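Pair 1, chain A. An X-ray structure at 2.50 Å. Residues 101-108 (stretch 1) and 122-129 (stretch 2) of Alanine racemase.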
# COMPACT_ATOMS: atom_id res chain seq x y z
N HIS A 101 26.30 -35.22 -6.43
CA HIS A 101 24.99 -34.91 -7.01
C HIS A 101 25.07 -34.33 -8.43
O HIS A 101 24.05 -33.84 -8.96
CB HIS A 101 24.25 -33.93 -6.09
CG HIS A 101 23.95 -34.49 -4.73
ND1 HIS A 101 22.97 -35.44 -4.52
CD2 HIS A 101 24.47 -34.21 -3.52
CE1 HIS A 101 22.91 -35.73 -3.23
NE2 HIS A 101 23.82 -34.99 -2.60
N ASP A 102 26.27 -34.38 -9.02
CA ASP A 102 26.51 -33.97 -10.41
C ASP A 102 26.07 -32.53 -10.64
O ASP A 102 25.22 -32.24 -11.51
CB ASP A 102 25.75 -34.87 -11.38
CG ASP A 102 26.06 -34.55 -12.83
OD1 ASP A 102 27.23 -34.13 -13.08
OD2 ASP A 102 25.16 -34.71 -13.74
N ILE A 103 26.62 -31.64 -9.82
CA ILE A 103 26.30 -30.24 -9.90
C ILE A 103 27.49 -29.48 -10.43
O ILE A 103 28.60 -29.59 -9.89
CB ILE A 103 25.95 -29.66 -8.50
CG1 ILE A 103 24.70 -30.35 -7.95
CG2 ILE A 103 25.79 -28.14 -8.56
CD1 ILE A 103 24.27 -29.82 -6.60
N VAL A 104 27.25 -28.70 -11.48
CA VAL A 104 28.27 -27.85 -12.04
C VAL A 104 28.40 -26.62 -11.18
O VAL A 104 27.42 -26.07 -10.76
CB VAL A 104 27.88 -27.38 -13.45
CG1 VAL A 104 28.91 -26.37 -13.99
CG2 VAL A 104 27.70 -28.55 -14.38
N ILE A 105 29.62 -26.16 -10.95
CA ILE A 105 29.85 -24.91 -10.22
C ILE A 105 30.70 -23.93 -11.05
O ILE A 105 31.35 -24.33 -12.02
CB ILE A 105 30.46 -25.14 -8.83
CG1 ILE A 105 31.91 -25.63 -8.90
CG2 ILE A 105 29.60 -26.14 -8.00
CD1 ILE A 105 32.53 -25.76 -7.52
N THR A 106 30.63 -22.65 -10.69
CA THR A 106 31.36 -21.59 -11.36
C THR A 106 32.75 -21.45 -10.73
O THR A 106 32.91 -21.59 -9.52
CB THR A 106 30.60 -20.24 -11.30
OG1 THR A 106 29.70 -20.12 -12.41
CG2 THR A 106 31.55 -19.10 -11.38
N ILE A 107 33.75 -21.21 -11.57
CA ILE A 107 35.06 -20.90 -11.09
C ILE A 107 35.09 -19.39 -10.95
O ILE A 107 34.90 -18.66 -11.93
CB ILE A 107 36.18 -21.31 -12.05
CG1 ILE A 107 36.10 -22.80 -12.37
CG2 ILE A 107 37.50 -20.98 -11.40
CD1 ILE A 107 37.23 -23.32 -13.24
N PRO A 108 35.33 -18.91 -9.73
CA PRO A 108 35.17 -17.50 -9.48
C PRO A 108 36.42 -16.67 -9.67
O PRO A 108 36.30 -15.45 -9.87
CB PRO A 108 34.76 -17.48 -8.01
CG PRO A 108 35.53 -18.57 -7.43
CD PRO A 108 35.47 -19.66 -8.47
N THR A 122 34.78 -36.63 -10.33
CA THR A 122 34.89 -35.56 -11.30
C THR A 122 34.04 -34.34 -10.83
O THR A 122 32.85 -34.47 -10.55
CB THR A 122 34.55 -36.04 -12.74
OG1 THR A 122 33.45 -35.29 -13.27
CG2 THR A 122 34.23 -37.56 -12.81
N LEU A 123 34.71 -33.19 -10.68
CA LEU A 123 34.10 -31.90 -10.40
C LEU A 123 33.91 -31.16 -11.71
O LEU A 123 34.89 -30.90 -12.42
CB LEU A 123 35.00 -31.05 -9.49
CG LEU A 123 34.46 -29.67 -9.09
CD1 LEU A 123 33.18 -29.79 -8.23
CD2 LEU A 123 35.51 -28.85 -8.35
N LYS A 124 32.66 -30.82 -12.02
CA LYS A 124 32.34 -30.09 -13.25
C LYS A 124 32.29 -28.59 -12.94
O LYS A 124 31.61 -28.18 -11.99
CB LYS A 124 31.00 -30.53 -13.80
CG LYS A 124 30.85 -32.02 -13.92
CD LYS A 124 29.55 -32.38 -14.60
CE LYS A 124 29.51 -33.78 -15.07
NZ LYS A 124 28.54 -33.81 -16.20
N VAL A 125 33.02 -27.81 -13.74
CA VAL A 125 33.32 -26.43 -13.44
C VAL A 125 33.03 -25.59 -14.65
O VAL A 125 33.07 -26.09 -15.75
CB VAL A 125 34.78 -26.23 -13.00
CG1 VAL A 125 35.06 -26.97 -11.68
CG2 VAL A 125 35.75 -26.66 -14.10
N SER A 126 32.73 -24.31 -14.43
CA SER A 126 32.45 -23.38 -15.50
C SER A 126 33.32 -22.18 -15.30
O SER A 126 33.46 -21.69 -14.20
CB SER A 126 31.00 -22.89 -15.49
OG SER A 126 30.15 -23.83 -16.08
N LEU A 127 33.82 -21.66 -16.39
CA LEU A 127 34.77 -20.60 -16.32
C LEU A 127 34.07 -19.36 -16.81
O LEU A 127 33.57 -19.30 -17.94
CB LEU A 127 35.93 -20.98 -17.22
CG LEU A 127 37.21 -20.18 -17.13
CD1 LEU A 127 37.86 -20.40 -15.78
CD2 LEU A 127 38.06 -20.74 -18.26
N ALA A 128 33.99 -18.37 -15.94
CA ALA A 128 33.18 -17.21 -16.19
C ALA A 128 34.09 -16.12 -16.68
O ALA A 128 35.09 -15.82 -16.04
CB ALA A 128 32.47 -16.77 -14.92
N ILE A 129 33.75 -15.54 -17.82
CA ILE A 129 34.52 -14.46 -18.35
C ILE A 129 33.90 -13.11 -18.00
O ILE A 129 32.88 -12.73 -18.53
CB ILE A 129 34.65 -14.57 -19.90
CG1 ILE A 129 35.15 -15.98 -20.30
CG2 ILE A 129 35.56 -13.49 -20.41
CD1 ILE A 129 36.30 -16.47 -19.51
O HOH W 1 30.44 -31.60 -10.20

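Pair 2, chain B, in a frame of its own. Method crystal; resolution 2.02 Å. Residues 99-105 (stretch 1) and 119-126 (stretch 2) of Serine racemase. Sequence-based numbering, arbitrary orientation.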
# COMPACT_ATOMS: atom_id res chain seq x y z
N GLU B 99 23.98 -14.40 -8.29
CA GLU B 99 24.20 -14.08 -9.70
C GLU B 99 23.28 -12.98 -10.19
O GLU B 99 22.72 -13.06 -11.28
CB GLU B 99 24.03 -15.32 -10.58
CG GLU B 99 25.11 -16.37 -10.44
CD GLU B 99 24.91 -17.52 -11.42
OE1 GLU B 99 25.03 -18.70 -10.99
OE2 GLU B 99 24.62 -17.26 -12.61
N LEU B 100 23.12 -11.95 -9.38
CA LEU B 100 22.30 -10.82 -9.76
C LEU B 100 23.15 -9.79 -10.51
O LEU B 100 24.32 -9.61 -10.19
CB LEU B 100 21.69 -10.20 -8.51
CG LEU B 100 20.89 -11.27 -7.74
CD1 LEU B 100 20.40 -10.76 -6.40
CD2 LEU B 100 19.72 -11.77 -8.60
N THR B 101 22.57 -9.15 -11.51
CA THR B 101 23.25 -8.11 -12.26
C THR B 101 22.91 -6.78 -11.61
O THR B 101 21.73 -6.50 -11.37
CB THR B 101 22.81 -8.09 -13.74
OG1 THR B 101 23.02 -9.39 -14.32
CG2 THR B 101 23.61 -7.07 -14.53
N GLN B 102 23.94 -5.97 -11.30
CA GLN B 102 23.76 -4.72 -10.57
C GLN B 102 23.87 -3.49 -11.45
O GLN B 102 24.76 -3.41 -12.31
CB GLN B 102 24.77 -4.63 -9.43
CG GLN B 102 24.73 -3.31 -8.67
CD GLN B 102 23.40 -3.07 -8.00
OE1 GLN B 102 22.83 -3.98 -7.40
NE2 GLN B 102 22.88 -1.85 -8.12
N THR B 103 22.97 -2.52 -11.26
CA THR B 103 23.10 -1.24 -11.96
C THR B 103 24.20 -0.37 -11.33
O THR B 103 24.21 -0.15 -10.11
CB THR B 103 21.80 -0.43 -11.91
OG1 THR B 103 20.80 -1.07 -12.72
CG2 THR B 103 22.03 0.99 -12.42
N LEU B 104 25.13 0.10 -12.15
CA LEU B 104 26.14 1.06 -11.70
C LEU B 104 25.55 2.47 -11.71
O LEU B 104 25.41 3.09 -12.77
CB LEU B 104 27.39 0.99 -12.59
CG LEU B 104 28.05 -0.38 -12.59
CD1 LEU B 104 29.31 -0.38 -13.44
CD2 LEU B 104 28.36 -0.80 -11.15
N ILE B 105 25.20 2.97 -10.54
CA ILE B 105 24.44 4.20 -10.46
C ILE B 105 25.28 5.46 -10.60
O ILE B 105 24.75 6.50 -10.97
CB ILE B 105 23.62 4.28 -9.17
CG1 ILE B 105 24.56 4.28 -7.96
CG2 ILE B 105 22.61 3.13 -9.13
CD1 ILE B 105 23.87 4.71 -6.67
N ASP B 119 33.30 -10.89 -7.68
CA ASP B 119 33.01 -10.85 -9.11
C ASP B 119 31.51 -10.68 -9.36
O ASP B 119 30.71 -11.54 -9.00
CB ASP B 119 33.54 -12.11 -9.80
CG ASP B 119 35.06 -12.12 -9.90
OD1 ASP B 119 35.67 -11.02 -9.89
OD2 ASP B 119 35.65 -13.22 -10.00
N ILE B 120 31.15 -9.56 -9.97
CA ILE B 120 29.76 -9.13 -10.09
C ILE B 120 29.46 -8.70 -11.53
O ILE B 120 30.25 -7.98 -12.14
CB ILE B 120 29.51 -7.93 -9.18
CG1 ILE B 120 29.61 -8.36 -7.71
CG2 ILE B 120 28.16 -7.31 -9.45
CD1 ILE B 120 29.20 -7.27 -6.76
N LYS B 121 28.32 -9.14 -12.07
CA LYS B 121 27.89 -8.67 -13.38
C LYS B 121 27.15 -7.34 -13.24
O LYS B 121 26.42 -7.13 -12.27
CB LYS B 121 26.99 -9.69 -14.06
CG LYS B 121 27.71 -10.75 -14.87
CD LYS B 121 26.78 -11.29 -15.97
CE LYS B 121 27.46 -12.39 -16.78
NZ LYS B 121 27.72 -13.60 -15.96
N ALA B 122 27.30 -6.44 -14.21
CA ALA B 122 26.70 -5.13 -14.05
C ALA B 122 26.21 -4.51 -15.35
O ALA B 122 26.65 -4.89 -16.43
CB ALA B 122 27.70 -4.18 -13.38
N HIS B 123 25.30 -3.55 -15.23
CA HIS B 123 24.96 -2.68 -16.34
C HIS B 123 25.22 -1.27 -15.86
O HIS B 123 24.78 -0.89 -14.77
CB HIS B 123 23.49 -2.78 -16.75
CG HIS B 123 23.15 -4.04 -17.47
ND1 HIS B 123 22.05 -4.14 -18.31
CD2 HIS B 123 23.73 -5.26 -17.48
CE1 HIS B 123 21.99 -5.36 -18.81
NE2 HIS B 123 22.99 -6.06 -18.32
N ILE B 124 25.94 -0.48 -16.66
CA ILE B 124 26.19 0.90 -16.26
C ILE B 124 25.02 1.77 -16.71
O ILE B 124 24.51 1.62 -17.81
CB ILE B 124 27.54 1.44 -16.79
CG1 ILE B 124 27.71 2.92 -16.41
CG2 ILE B 124 27.64 1.27 -18.30
CD1 ILE B 124 29.18 3.44 -16.59
N LYS B 125 24.58 2.66 -15.83
CA LYS B 125 23.48 3.54 -16.15
C LYS B 125 24.01 4.89 -16.55
O LYS B 125 24.93 5.42 -15.92
CB LYS B 125 22.50 3.67 -14.97
CG LYS B 125 21.27 4.51 -15.31
CD LYS B 125 20.08 4.26 -14.39
CE LYS B 125 18.82 4.93 -14.96
NZ LYS B 125 17.58 4.59 -14.20
N ILE B 126 23.43 5.47 -17.59
CA ILE B 126 23.87 6.80 -18.01
C ILE B 126 22.73 7.77 -17.78
O ILE B 126 21.62 7.54 -18.22
CB ILE B 126 24.22 6.84 -19.51
CG1 ILE B 126 25.17 5.70 -19.90
CG2 ILE B 126 24.84 8.19 -19.87
CD1 ILE B 126 26.58 5.87 -19.35
O HOH W 2 26.73 -10.89 -10.32

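The sharpest difference lies where the strand pair begins. In pair 1 an acid reaches across to a lysine: D102(A) OD1 lies 3.4 Å from K124(A) NZ, a salt bridge, and closer still, at 3.0 Å, to K124(A) CE. In pair 2 the same two positions hold E99(B) and K121(B), again an acid and a lysine, yet no bridge forms. The lysine side chain of K121(B) leads away at its end, and E99(B) makes no contact across the gap. Charge complementarity alone does not make a bridge; the side chains must also be directed at each other.

Beneath this the backbones agree to 0.7 Å over 14 central residues. Each pair is two parallel strands, their directions 37° apart in pair 1 and 36° in pair 2. In the hydrogen-bond ladder, I105(A) and its counterpart Q102(B) use both N and O, and so does L104(B), while I107(A) uses only its N across the pair. I105(A) N donates to K124(A) O at 3.0 Å, and I105(A) O accepts from S126(A) N at 2.8 Å; then I107(A) N donates to S126(A) O at 2.7 Å. The matching rungs in pair 2 are Q102(B) N to K121(B) O at 2.9 Å, H123(B) N to Q102(B) O at 3.0 Å, and L104(B) N to H123(B) O at 2.8 Å. Pair 2 adds a rung, K125(B) N to L104(B) O at 3.2 Å, where I107(A) O and A128(A) N stand 4.1 Å apart. At the opening, each pair inserts a water that donates to the carbonyl O of I103(A) or L100(B) and accepts from the N of K124(A) or K121(B), extending the ladder where the strands are too far apart to bond directly.

The face of I105(A), V125(A), I107(A) and L127(A) is filled with hydrocarbon. I107(A) CG1 packs 3.7 Å from V125(A) CB, while I105(A) CD1 reaches L123(A) CD1 at 4.1 Å. In pair 2 the I105(A) position is Q102(B), whose end leads away; its NE2 donates to T103(B) O at 2.9 Å, and both ends of the amide also find partners elsewhere in the structure. V125(A) becomes the smaller A122(B), and L104(B) still makes the apolar contact, its CG 3.9 Å from A122(B) CB.

On the face of T106(A) and S126(A), V104(A) CG1 sits 3.5 Å from S126(A) OG. The matching T101(B) keeps nearly the same side-chain centre, and its CG2 lies 3.5 Å from H123(B) CD2: a methyl group serves beside hydroxyl or imidazole alike.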